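Local coordinates for protein glycosyl hydrolase, BNR repeat (Ralstonia eutropha, PDB 3B7F) that is a putative glycosyl hydrolase with BNR repeats, probably a hydrolase, built as a seven-bladed beta-propeller, at residues M272-I283 and V293-S301. Sequence-based numbering, arbitrary orientation.
With EDO (1,2-ethanediol), chain N; EDO (1,2-ethanediol), chain M.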
loop_
_atom_site.group_PDB
_atom_site.type_symbol
_atom_site.label_atom_id
_atom_site.label_comp_id
_atom_site.label_asym_id
_atom_site.label_seq_id
_atom_site.Cartn_x
_atom_site.Cartn_y
_atom_site.Cartn_z
HETATM N N MSE A 272 13.823 -5.465 -16.245
HETATM C CA MSE A 272 13.035 -6.685 -16.174
HETATM C C MSE A 272 13.069 -7.448 -17.489
HETATM O O MSE A 272 13.277 -6.833 -18.553
HETATM C CB MSE A 272 11.564 -6.395 -15.804
HETATM C CG MSE A 272 11.329 -5.975 -14.345
HETATM SE SE MSE A 272 11.526 -7.422 -13.049
HETATM C CE MSE A 272 9.944 -8.496 -13.495
ATOM N N PRO A 273 12.880 -8.788 -17.428
ATOM C CA PRO A 273 12.890 -9.541 -18.667
ATOM C C PRO A 273 11.659 -9.162 -19.507
ATOM O O PRO A 273 10.598 -8.870 -18.949
ATOM C CB PRO A 273 12.815 -11.008 -18.208
ATOM C CG PRO A 273 13.143 -10.999 -16.748
ATOM C CD PRO A 273 12.635 -9.676 -16.271
ATOM N N ARG A 274 11.857 -9.121 -20.832
ATOM C CA ARG A 274 10.831 -8.739 -21.781
ATOM C C ARG A 274 9.552 -9.551 -21.603
ATOM O O ARG A 274 8.444 -8.976 -21.650
ATOM C CB ARG A 274 11.313 -8.922 -23.214
ATOM C CG ARG A 274 10.410 -8.265 -24.250
ATOM C CD ARG A 274 10.273 -9.065 -25.532
ATOM N NE ARG A 274 9.607 -10.350 -25.317
ATOM C CZ ARG A 274 8.309 -10.509 -25.056
ATOM N NH1 ARG A 274 7.465 -9.476 -24.995
ATOM N NH2 ARG A 274 7.833 -11.723 -24.847
ATOM N N GLU A 275 9.683 -10.859 -21.395
ATOM C CA GLU A 275 8.465 -11.708 -21.303
ATOM C C GLU A 275 7.702 -11.543 -19.996
ATOM O O GLU A 275 6.564 -11.917 -19.944
ATOM C CB GLU A 275 8.719 -13.210 -21.581
ATOM C CG GLU A 275 9.394 -14.035 -20.460
ATOM C CD GLU A 275 10.860 -13.739 -20.263
ATOM O OE1 GLU A 275 11.427 -12.788 -20.897
ATOM O OE2 GLU A 275 11.457 -14.498 -19.473
ATOM N N VAL A 276 8.343 -11.002 -18.966
ATOM C CA VAL A 276 7.712 -10.771 -17.663
ATOM C C VAL A 276 7.133 -9.351 -17.574
ATOM O O VAL A 276 6.014 -9.176 -17.105
ATOM C CB VAL A 276 8.704 -11.071 -16.511
ATOM C CG1 VAL A 276 8.085 -10.760 -15.155
ATOM C CG2 VAL A 276 9.150 -12.546 -16.564
ATOM N N GLY A 277 7.864 -8.350 -18.074
ATOM C CA GLY A 277 7.435 -6.969 -17.988
ATOM C C GLY A 277 7.598 -6.388 -16.581
ATOM O O GLY A 277 8.095 -7.059 -15.662
ATOM N N ASP A 278 7.178 -5.135 -16.417
ATOM C CA ASP A 278 7.313 -4.434 -15.133
ATOM C C ASP A 278 6.015 -3.808 -14.672
ATOM O O ASP A 278 5.995 -2.763 -14.001
ATOM C CB ASP A 278 8.475 -3.435 -15.188
ATOM C CG ASP A 278 8.216 -2.265 -16.092
ATOM O OD1 ASP A 278 7.390 -2.405 -16.997
ATOM O OD2 ASP A 278 8.781 -1.176 -15.836
ATOM N N ILE A 279 4.915 -4.493 -14.997
ATOM C CA ILE A 279 3.580 -4.073 -14.592
ATOM C C ILE A 279 3.196 -4.962 -13.435
ATOM O O ILE A 279 3.619 -6.115 -13.357
ATOM C CB ILE A 279 2.547 -4.135 -15.748
ATOM C CG1 ILE A 279 3.155 -3.524 -17.020
ATOM C CG2 ILE A 279 1.225 -3.446 -15.327
ATOM C CD1 ILE A 279 3.939 -2.245 -16.785
ATOM N N GLY A 280 2.407 -4.411 -12.527
ATOM C CA GLY A 280 1.995 -5.117 -11.315
ATOM C C GLY A 280 1.335 -4.108 -10.421
ATOM O O GLY A 280 1.096 -2.986 -10.849
ATOM N N PHE A 281 0.989 -4.523 -9.201
ATOM C CA PHE A 281 0.361 -3.634 -8.201
ATOM C C PHE A 281 1.182 -3.217 -6.981
ATOM O O PHE A 281 1.393 -2.006 -6.775
ATOM C CB PHE A 281 -1.015 -4.210 -7.779
ATOM C CG PHE A 281 -2.048 -4.164 -8.884
ATOM C CD1 PHE A 281 -2.635 -2.958 -9.243
ATOM C CD2 PHE A 281 -2.447 -5.319 -9.544
ATOM C CE1 PHE A 281 -3.574 -2.894 -10.263
ATOM C CE2 PHE A 281 -3.382 -5.271 -10.557
ATOM C CZ PHE A 281 -3.952 -4.052 -10.920
ATOM N N PRO A 282 1.646 -4.175 -6.157
ATOM C CA PRO A 282 2.401 -3.762 -4.946
ATOM C C PRO A 282 3.920 -3.510 -5.137
ATOM O O PRO A 282 4.531 -3.995 -6.104
ATOM C CB PRO A 282 2.258 -4.993 -4.052
ATOM C CG PRO A 282 2.273 -6.133 -5.031
ATOM C CD PRO A 282 1.577 -5.653 -6.257
ATOM N N ILE A 283 4.504 -2.745 -4.224
ATOM C CA ILE A 283 5.961 -2.579 -4.146
ATOM C C ILE A 283 6.321 -2.532 -2.644
ATOM O O ILE A 283 5.606 -1.924 -1.863
ATOM C CB ILE A 283 6.495 -1.356 -4.961
ATOM C CG1 ILE A 283 8.013 -1.462 -5.171
ATOM C CG2 ILE A 283 6.114 -0.009 -4.304
ATOM C CD1 ILE A 283 8.563 -0.660 -6.373
ATOM N N VAL A 293 14.200 -4.153 -3.021
ATOM C CA VAL A 293 12.787 -3.901 -3.312
ATOM C C VAL A 293 12.223 -5.156 -3.935
ATOM O O VAL A 293 12.950 -5.866 -4.639
ATOM C CB VAL A 293 12.642 -2.647 -4.261
ATOM C CG1 VAL A 293 11.310 -2.597 -4.943
ATOM C CG2 VAL A 293 12.904 -1.344 -3.480
ATOM N N TRP A 294 10.951 -5.443 -3.631
ATOM C CA TRP A 294 10.199 -6.592 -4.154
ATOM C C TRP A 294 8.961 -6.116 -4.895
ATOM O O TRP A 294 8.324 -5.179 -4.432
ATOM C CB TRP A 294 9.717 -7.515 -3.015
ATOM C CG TRP A 294 10.798 -8.206 -2.302
ATOM C CD1 TRP A 294 11.344 -9.383 -2.644
ATOM C CD2 TRP A 294 11.493 -7.757 -1.133
ATOM N NE1 TRP A 294 12.319 -9.724 -1.765
ATOM C CE2 TRP A 294 12.456 -8.732 -0.835
ATOM C CE3 TRP A 294 11.393 -6.623 -0.310
ATOM C CZ2 TRP A 294 13.312 -8.636 0.267
ATOM C CZ3 TRP A 294 12.229 -6.526 0.796
ATOM C CH2 TRP A 294 13.177 -7.535 1.078
ATOM N N VAL A 295 8.638 -6.772 -6.022
ATOM C CA VAL A 295 7.427 -6.539 -6.801
ATOM C C VAL A 295 6.735 -7.903 -7.106
ATOM O O VAL A 295 7.304 -8.945 -6.860
ATOM C CB VAL A 295 7.688 -5.721 -8.134
ATOM C CG1 VAL A 295 8.164 -4.290 -7.787
ATOM C CG2 VAL A 295 8.681 -6.455 -9.123
ATOM N N PHE A 296 5.484 -7.862 -7.565
ATOM C CA PHE A 296 4.738 -9.050 -7.973
ATOM C C PHE A 296 4.154 -8.790 -9.389
ATOM O O PHE A 296 3.024 -8.295 -9.522
ATOM C CB PHE A 296 3.625 -9.425 -7.011
ATOM C CG PHE A 296 3.051 -10.800 -7.308
ATOM C CD1 PHE A 296 2.019 -10.977 -8.241
ATOM C CD2 PHE A 296 3.608 -11.945 -6.695
ATOM C CE1 PHE A 296 1.531 -12.267 -8.517
ATOM C CE2 PHE A 296 3.127 -13.210 -6.970
ATOM C CZ PHE A 296 2.085 -13.380 -7.874
ATOM N N PRO A 297 4.926 -9.128 -10.436
ATOM C CA PRO A 297 4.493 -8.842 -11.778
ATOM C C PRO A 297 3.247 -9.552 -12.289
ATOM O O PRO A 297 3.017 -10.726 -11.992
ATOM C CB PRO A 297 5.710 -9.249 -12.629
ATOM C CG PRO A 297 6.858 -9.198 -11.664
ATOM C CD PRO A 297 6.284 -9.710 -10.434
HETATM N N MSE A 298 2.477 -8.794 -13.064
HETATM C CA MSE A 298 1.252 -9.234 -13.713
HETATM C C MSE A 298 1.279 -8.725 -15.150
HETATM O O MSE A 298 2.115 -7.900 -15.491
HETATM C CB MSE A 298 0.060 -8.708 -12.932
HETATM C CG MSE A 298 -0.073 -9.453 -11.553
HETATM SE SE MSE A 298 -1.680 -8.986 -10.655
HETATM C CE MSE A 298 -2.868 -9.981 -11.792
ATOM N N ASP A 299 0.367 -9.227 -15.973
ATOM C CA ASP A 299 0.266 -8.913 -17.392
ATOM C C ASP A 299 -0.512 -7.613 -17.621
ATOM O O ASP A 299 -1.713 -7.565 -17.439
ATOM C CB ASP A 299 -0.418 -10.095 -18.071
ATOM C CG ASP A 299 -0.422 -10.013 -19.590
ATOM O OD1 ASP A 299 -0.196 -8.933 -20.160
ATOM O OD2 ASP A 299 -0.667 -11.072 -20.219
ATOM N N GLY A 300 0.184 -6.556 -18.028
ATOM C CA GLY A 300 -0.448 -5.276 -18.315
ATOM C C GLY A 300 -0.466 -4.983 -19.800
ATOM O O GLY A 300 -0.445 -3.821 -20.168
ATOM N N SER A 301 -0.527 -6.020 -20.648
ATOM C CA SER A 301 -0.469 -5.841 -22.113
ATOM C C SER A 301 -1.793 -5.404 -22.774
ATOM O O SER A 301 -1.786 -4.965 -23.939
ATOM C CB SER A 301 0.058 -7.114 -22.784
ATOM O OG SER A 301 -0.836 -8.185 -22.593
HETATM C C1 EDO N . 2.622 -12.357 -16.632
HETATM O O1 EDO N . 3.031 -13.200 -15.550
HETATM C C2 EDO N . 3.611 -11.204 -16.755
HETATM O O2 EDO N . 4.453 -11.169 -15.600
HETATM C C1 EDO M . 3.118 -8.983 -20.747
HETATM O O1 EDO M . 3.418 -9.629 -19.518
HETATM C C2 EDO M . 4.402 -8.415 -21.309
HETATM O O2 EDO M . 5.321 -9.493 -21.415
HETATM O O HOH W 1 4.451 -7.132 -16.432
HETATM O O HOH W 2 0.663 -7.470 -8.796
HETATM O O HOH W 3 4.284 -5.435 -8.401
#
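Selenomethionine Met298 brings its SE to the edge of the Phe281 ring, 3.9 Å from Phe281 CD2 and close to the ring plane, a Met-aromatic contact; the Phe281 ring is also stacked with His235. Met298 CG lies anti to the carbonyl carbon (chi1 -71°) and the extended chi2 (-172°) carries SE out to the ring; the bend at chi3 turns only CE. Its backbone makes the one direct hydrogen bond between the two segments, nearly straight, from Met298 N to Ile279 O at 2.9 Å, with the donor tilted from the carbonyl plane. Further along, water replaces direct pairing: one molecule bridges Phe281 N and Phe296 O, another Pro282 O and Phe296 N, each standing between the two chains where 272-283 turns a corner at Phe281. Past the corner, Ile283 and Val295 lie side by side on the same face, pointing the same way. With CG1 anti to the backbone N (chi1 -164°), Ile283 also reaches Val293, and the 3.5 Å between Ile283 CG1 and Val293 CG1 is tight; Tyr248 and Gln250 of strand 246-251 pack against this cluster. At the other end the Pro297 ring receives two groups: selenomethionine Met272 CE meets Pro297 CG at 3.7 Å, its side chain crossing at about a right angle, and Val276 CG1 lies 3.8 Å from Pro297 CB. Ile279 CG2 rests on Gly300 CA, 3.9 Å away. A 1,2-ethanediol, probably from the crystallisation liquor, donates to Val276 O beside Pro297. The whole is an antiparallel beta hairpin with waters between its strands where it opens, the first two strands of one four-stranded blade in the seven-bladed beta-propeller.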